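PDB 5C94: Non-structural protein 9 from Avian infectious bronchitis virus, which probably binds single-stranded RNA as a homodimer within the coronavirus replication machinery. Local coordinates for residues K77-L91 against M104-Q116. Sequence-based numbering, arbitrary orientation. Where two conformers were deposited one is given.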
loop_
_atom_site.group_PDB
_atom_site.type_symbol
_atom_site.label_atom_id
_atom_site.label_comp_id
_atom_site.label_asym_id
_atom_site.label_seq_id
_atom_site.Cartn_x
_atom_site.Cartn_y
_atom_site.Cartn_z
ATOM N N LYS A 77 -13.029 1.451 -9.287
ATOM C CA LYS A 77 -12.541 1.535 -10.652
ATOM C C LYS A 77 -11.421 2.550 -10.812
ATOM O O LYS A 77 -11.353 3.525 -10.096
ATOM C CB LYS A 77 -13.690 1.820 -11.620
ATOM C CG LYS A 77 -14.727 2.741 -11.131
ATOM C CD LYS A 77 -15.730 3.008 -12.244
ATOM C CE LYS A 77 -16.762 4.041 -11.813
ATOM N NZ LYS A 77 -17.484 3.618 -10.570
ATOM N N PHE A 78 -10.532 2.285 -11.756
ATOM C CA PHE A 78 -9.400 3.163 -12.026
ATOM C C PHE A 78 -9.164 3.288 -13.525
ATOM O O PHE A 78 -9.504 2.382 -14.285
ATOM C CB PHE A 78 -8.113 2.632 -11.380
ATOM C CG PHE A 78 -8.162 2.529 -9.882
ATOM C CD1 PHE A 78 -8.013 3.658 -9.086
ATOM C CD2 PHE A 78 -8.295 1.295 -9.269
ATOM C CE1 PHE A 78 -8.022 3.567 -7.695
ATOM C CE2 PHE A 78 -8.310 1.192 -7.885
ATOM C CZ PHE A 78 -8.171 2.331 -7.098
ATOM N N GLY A 79 -8.566 4.399 -13.947
ATOM C CA GLY A 79 -7.950 4.445 -15.259
ATOM C C GLY A 79 -6.472 4.103 -15.090
ATOM O O GLY A 79 -5.753 4.803 -14.378
ATOM N N MET A 80 -6.009 3.034 -15.728
ATOM C CA MET A 80 -4.614 2.623 -15.564
ATOM C C MET A 80 -3.814 2.706 -16.855
ATOM O O MET A 80 -4.326 2.392 -17.933
ATOM C CB MET A 80 -4.540 1.201 -15.025
ATOM C CG MET A 80 -5.250 1.041 -13.712
ATOM S SD MET A 80 -4.807 -0.495 -12.912
ATOM C CE MET A 80 -5.996 -0.465 -11.573
ATOM N N LYS A 81 -2.557 3.132 -16.723
ATOM C CA LYS A 81 -1.583 3.103 -17.811
ATOM C C LYS A 81 -1.296 1.679 -18.243
ATOM O O LYS A 81 -0.829 0.869 -17.445
ATOM C CB LYS A 81 -0.257 3.753 -17.398
ATOM C CG LYS A 81 -0.212 5.263 -17.423
ATOM C CD LYS A 81 1.221 5.731 -17.703
ATOM C CE LYS A 81 1.697 6.804 -16.719
ATOM N NZ LYS A 81 3.186 6.992 -16.757
ATOM N N VAL A 82 -1.564 1.383 -19.508
ATOM C CA VAL A 82 -1.225 0.094 -20.111
ATOM C C VAL A 82 -0.557 0.352 -21.463
ATOM O O VAL A 82 -1.229 0.402 -22.495
ATOM C CB VAL A 82 -2.474 -0.801 -20.283
ATOM C CG1 VAL A 82 -2.088 -2.140 -20.845
ATOM C CG2 VAL A 82 -3.197 -0.967 -18.948
ATOM N N GLY A 83 0.758 0.543 -21.453
ATOM C CA GLY A 83 1.471 0.925 -22.659
ATOM C C GLY A 83 1.291 2.406 -22.956
ATOM O O GLY A 83 1.517 3.246 -22.076
ATOM N N ASP A 84 0.907 2.731 -24.194
ATOM C CA ASP A 84 0.515 4.098 -24.560
ATOM C C ASP A 84 -0.991 4.287 -24.416
ATOM O O ASP A 84 -1.526 5.348 -24.759
ATOM C CB ASP A 84 0.922 4.450 -25.998
ATOM C CG ASP A 84 2.411 4.688 -26.154
ATOM O OD1 ASP A 84 3.112 4.863 -25.134
ATOM O OD2 ASP A 84 2.874 4.727 -27.313
ATOM N N LYS A 85 -1.669 3.250 -23.925
ATOM C CA LYS A 85 -3.121 3.293 -23.761
ATOM C C LYS A 85 -3.529 3.498 -22.287
ATOM O O LYS A 85 -2.789 3.136 -21.364
ATOM C CB LYS A 85 -3.756 2.015 -24.329
ATOM N N VAL A 86 -4.689 4.115 -22.077
ATOM C CA VAL A 86 -5.269 4.220 -20.744
ATOM C C VAL A 86 -6.548 3.400 -20.721
ATOM O O VAL A 86 -7.411 3.583 -21.575
ATOM C CB VAL A 86 -5.571 5.669 -20.362
ATOM C CG1 VAL A 86 -6.266 5.722 -19.018
ATOM C CG2 VAL A 86 -4.291 6.489 -20.330
ATOM N N GLU A 87 -6.675 2.483 -19.766
ATOM C CA GLU A 87 -7.870 1.643 -19.721
ATOM C C GLU A 87 -8.598 1.702 -18.389
ATOM O O GLU A 87 -8.002 1.970 -17.354
ATOM C CB GLU A 87 -7.521 0.190 -20.044
ATOM C CG GLU A 87 -6.903 -0.016 -21.422
ATOM C CD GLU A 87 -6.144 -1.323 -21.534
ATOM O OE1 GLU A 87 -6.006 -2.031 -20.514
ATOM O OE2 GLU A 87 -5.691 -1.645 -22.651
ATOM N N VAL A 88 -9.905 1.478 -18.442
ATOM C CA VAL A 88 -10.704 1.329 -17.246
ATOM C C VAL A 88 -10.478 -0.061 -16.671
ATOM O O VAL A 88 -10.702 -1.056 -17.350
ATOM C CB VAL A 88 -12.196 1.534 -17.521
ATOM C CG1 VAL A 88 -12.985 1.188 -16.286
ATOM C CG2 VAL A 88 -12.466 2.976 -17.926
ATOM N N VAL A 89 -10.016 -0.113 -15.426
ATOM C CA VAL A 89 -9.746 -1.366 -14.731
ATOM C C VAL A 89 -10.547 -1.434 -13.436
ATOM O O VAL A 89 -10.598 -0.469 -12.677
ATOM C CB VAL A 89 -8.242 -1.521 -14.418
ATOM C CG1 VAL A 89 -7.972 -2.825 -13.678
ATOM C CG2 VAL A 89 -7.412 -1.452 -15.713
ATOM N N TYR A 90 -11.189 -2.572 -13.200
ATOM C CA TYR A 90 -11.953 -2.810 -11.976
ATOM C C TYR A 90 -11.112 -3.592 -10.990
ATOM O O TYR A 90 -10.550 -4.639 -11.324
ATOM C CB TYR A 90 -13.258 -3.550 -12.300
ATOM C CG TYR A 90 -14.151 -2.697 -13.160
ATOM C CD1 TYR A 90 -15.010 -1.765 -12.584
ATOM C CD2 TYR A 90 -14.083 -2.758 -14.547
ATOM C CE1 TYR A 90 -15.820 -0.950 -13.367
ATOM C CE2 TYR A 90 -14.882 -1.929 -15.340
ATOM C CZ TYR A 90 -15.744 -1.030 -14.738
ATOM O OH TYR A 90 -16.546 -0.215 -15.500
ATOM N N LEU A 91 -10.996 -3.066 -9.781
ATOM C CA LEU A 91 -10.134 -3.668 -8.776
ATOM C C LEU A 91 -11.009 -4.167 -7.629
ATOM O O LEU A 91 -11.755 -3.390 -7.010
ATOM C CB LEU A 91 -9.089 -2.660 -8.305
ATOM C CG LEU A 91 -7.988 -2.975 -7.275
ATOM C CD1 LEU A 91 -8.500 -2.734 -5.897
ATOM C CD2 LEU A 91 -7.449 -4.372 -7.375
ATOM N N MET A 104 -1.418 -1.973 0.486
ATOM C CA MET A 104 -0.240 -2.391 -0.252
ATOM C C MET A 104 -0.515 -2.541 -1.740
ATOM O O MET A 104 0.296 -2.129 -2.564
ATOM C CB MET A 104 0.302 -3.688 0.318
ATOM C CG MET A 104 1.014 -3.482 1.626
ATOM S SD MET A 104 1.997 -4.920 2.015
ATOM C CE MET A 104 2.700 -5.279 0.410
ATOM N N VAL A 105 -1.666 -3.118 -2.080
ATOM C CA VAL A 105 -2.090 -3.199 -3.470
ATOM C C VAL A 105 -2.276 -1.798 -4.057
ATOM O O VAL A 105 -1.830 -1.526 -5.174
ATOM C CB VAL A 105 -3.412 -3.980 -3.629
ATOM C CG1 VAL A 105 -3.877 -3.947 -5.092
ATOM C CG2 VAL A 105 -3.255 -5.415 -3.164
ATOM N N LEU A 106 -2.935 -0.913 -3.310
ATOM C CA LEU A 106 -3.192 0.438 -3.813
ATOM C C LEU A 106 -1.875 1.165 -4.029
ATOM O O LEU A 106 -1.702 1.877 -5.023
ATOM C CB LEU A 106 -4.086 1.238 -2.856
ATOM C CG LEU A 106 -5.538 0.773 -2.718
ATOM C CD1 LEU A 106 -6.266 1.604 -1.669
ATOM C CD2 LEU A 106 -6.276 0.828 -4.053
ATOM N N GLY A 107 -0.954 0.984 -3.088
ATOM C CA GLY A 107 0.358 1.583 -3.192
ATOM C C GLY A 107 1.096 1.069 -4.416
ATOM O O GLY A 107 1.745 1.845 -5.112
ATOM N N ALA A 108 0.988 -0.232 -4.687
ATOM C CA ALA A 108 1.752 -0.853 -5.772
ATOM C C ALA A 108 1.293 -0.364 -7.138
ATOM O O ALA A 108 2.084 -0.309 -8.078
ATOM C CB ALA A 108 1.654 -2.369 -5.711
ATOM N N ILE A 109 0.024 0.008 -7.253
ATOM C CA ILE A 109 -0.521 0.409 -8.555
ATOM C C ILE A 109 -0.600 1.924 -8.709
ATOM O O ILE A 109 -0.937 2.421 -9.781
ATOM C CB ILE A 109 -1.930 -0.188 -8.791
ATOM C CG1 ILE A 109 -2.932 0.410 -7.794
ATOM C CG2 ILE A 109 -1.892 -1.722 -8.701
ATOM C CD1 ILE A 109 -4.335 -0.087 -7.964
ATOM N N SER A 110 -0.271 2.662 -7.656
ATOM C CA SER A 110 -0.420 4.114 -7.701
ATOM C C SER A 110 0.374 4.782 -8.836
ATOM O O SER A 110 -0.073 5.757 -9.422
ATOM C CB SER A 110 -0.023 4.742 -6.361
ATOM O OG SER A 110 1.216 4.241 -5.909
ATOM N N ASN A 111 1.546 4.229 -9.123
ATOM C CA ASN A 111 2.408 4.677 -10.217
ATOM C C ASN A 111 1.701 4.648 -11.565
ATOM O O ASN A 111 2.060 5.368 -12.490
ATOM C CB ASN A 111 3.655 3.787 -10.275
ATOM C CG ASN A 111 3.349 2.353 -9.870
ATOM O OD1 ASN A 111 3.141 2.072 -8.678
ATOM N ND2 ASN A 111 3.296 1.445 -10.852
ATOM N N VAL A 112 0.674 3.815 -11.644
ATOM C CA VAL A 112 0.102 3.397 -12.902
ATOM C C VAL A 112 -1.359 3.854 -13.006
ATOM O O VAL A 112 -1.982 3.781 -14.067
ATOM C CB VAL A 112 0.306 1.846 -13.027
ATOM C CG1 VAL A 112 -0.979 1.070 -13.171
ATOM C CG2 VAL A 112 1.296 1.533 -14.142
ATOM N N VAL A 113 -1.876 4.388 -11.903
ATOM C CA VAL A 113 -3.227 4.949 -11.855
ATOM C C VAL A 113 -3.279 6.400 -12.320
ATOM O O VAL A 113 -2.649 7.267 -11.709
ATOM C CB VAL A 113 -3.807 4.892 -10.431
ATOM C CG1 VAL A 113 -5.100 5.715 -10.350
ATOM C CG2 VAL A 113 -4.022 3.429 -9.996
ATOM N N VAL A 114 -4.044 6.681 -13.375
ATOM C CA VAL A 114 -4.103 8.052 -13.881
ATOM C C VAL A 114 -5.508 8.679 -13.862
ATOM O O VAL A 114 -5.656 9.878 -14.125
ATOM C CB VAL A 114 -3.520 8.127 -15.313
ATOM C CG1 VAL A 114 -2.103 7.574 -15.314
ATOM C CG2 VAL A 114 -4.366 7.355 -16.277
ATOM N N LEU A 115 -6.531 7.882 -13.547
ATOM C CA LEU A 115 -7.876 8.404 -13.301
ATOM C C LEU A 115 -8.469 7.671 -12.108
ATOM O O LEU A 115 -8.246 6.474 -11.967
ATOM C CB LEU A 115 -8.786 8.226 -14.529
ATOM C CG LEU A 115 -8.360 8.814 -15.879
ATOM C CD1 LEU A 115 -9.283 8.347 -17.012
ATOM C CD2 LEU A 115 -8.311 10.329 -15.819
ATOM N N GLN A 116 -9.231 8.370 -11.265
ATOM C CA GLN A 116 -9.921 7.717 -10.140
ATOM C C GLN A 116 -11.128 8.502 -9.621
ATOM O O GLN A 116 -11.633 9.387 -10.315
ATOM C CB GLN A 116 -8.942 7.465 -8.994
ATOM C CG GLN A 116 -8.238 8.689 -8.439
ATOM C CD GLN A 116 -6.964 8.313 -7.652
ATOM O OE1 GLN A 116 -5.969 9.034 -7.702
ATOM N NE2 GLN A 116 -6.993 7.175 -6.942
#
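Phe-78 puts its ring among side chains of the helix and of the tail that follows it. Phe-78 CZ meets Leu-106 CD2 at 3.9 Å. Phe-78 CD1 lies 3.8 Å from Val-113 CG1. Gln-116 NE2 sits at the ring edge, in plane, 3.8 Å from Phe-78 CE1. Ile-109 CD1 packs against Phe-78 CE2 and, 4.0 Å away, against Met-80 CE. The Met-80 chain runs extended beyond CG (chi2 -166°, chi3 -171°), which carries CE to Ile-109 while CB and SD rest on Val-112 CG1. Among the exposed residues, Val-86 CG1 and Val-114 CG2 meet tip to tip at 3.7 Å, and Lys-81 lays its CG on Val-114 CG1.

Four backbone hydrogen bonds join the two segments. Gly-79 O accepts from Val-114 N at 2.7 Å and from Leu-115 N at 3.3 Å. Gly-79 N donates to Leu-115 O, and Lys-81 N to Val-112 O at 2.8 Å. Val-105 and Ile-109 also touch Tyr-35 of strand 30-39. In the dimer, Leu-106 packs on Met-104 of the second subunit.

The double acceptance at Gly-79 marks a classic beta bulge. Strand 113-115 pairs antiparallel with strand 76-82, directly after the C-terminal helix of the nsp9 fold.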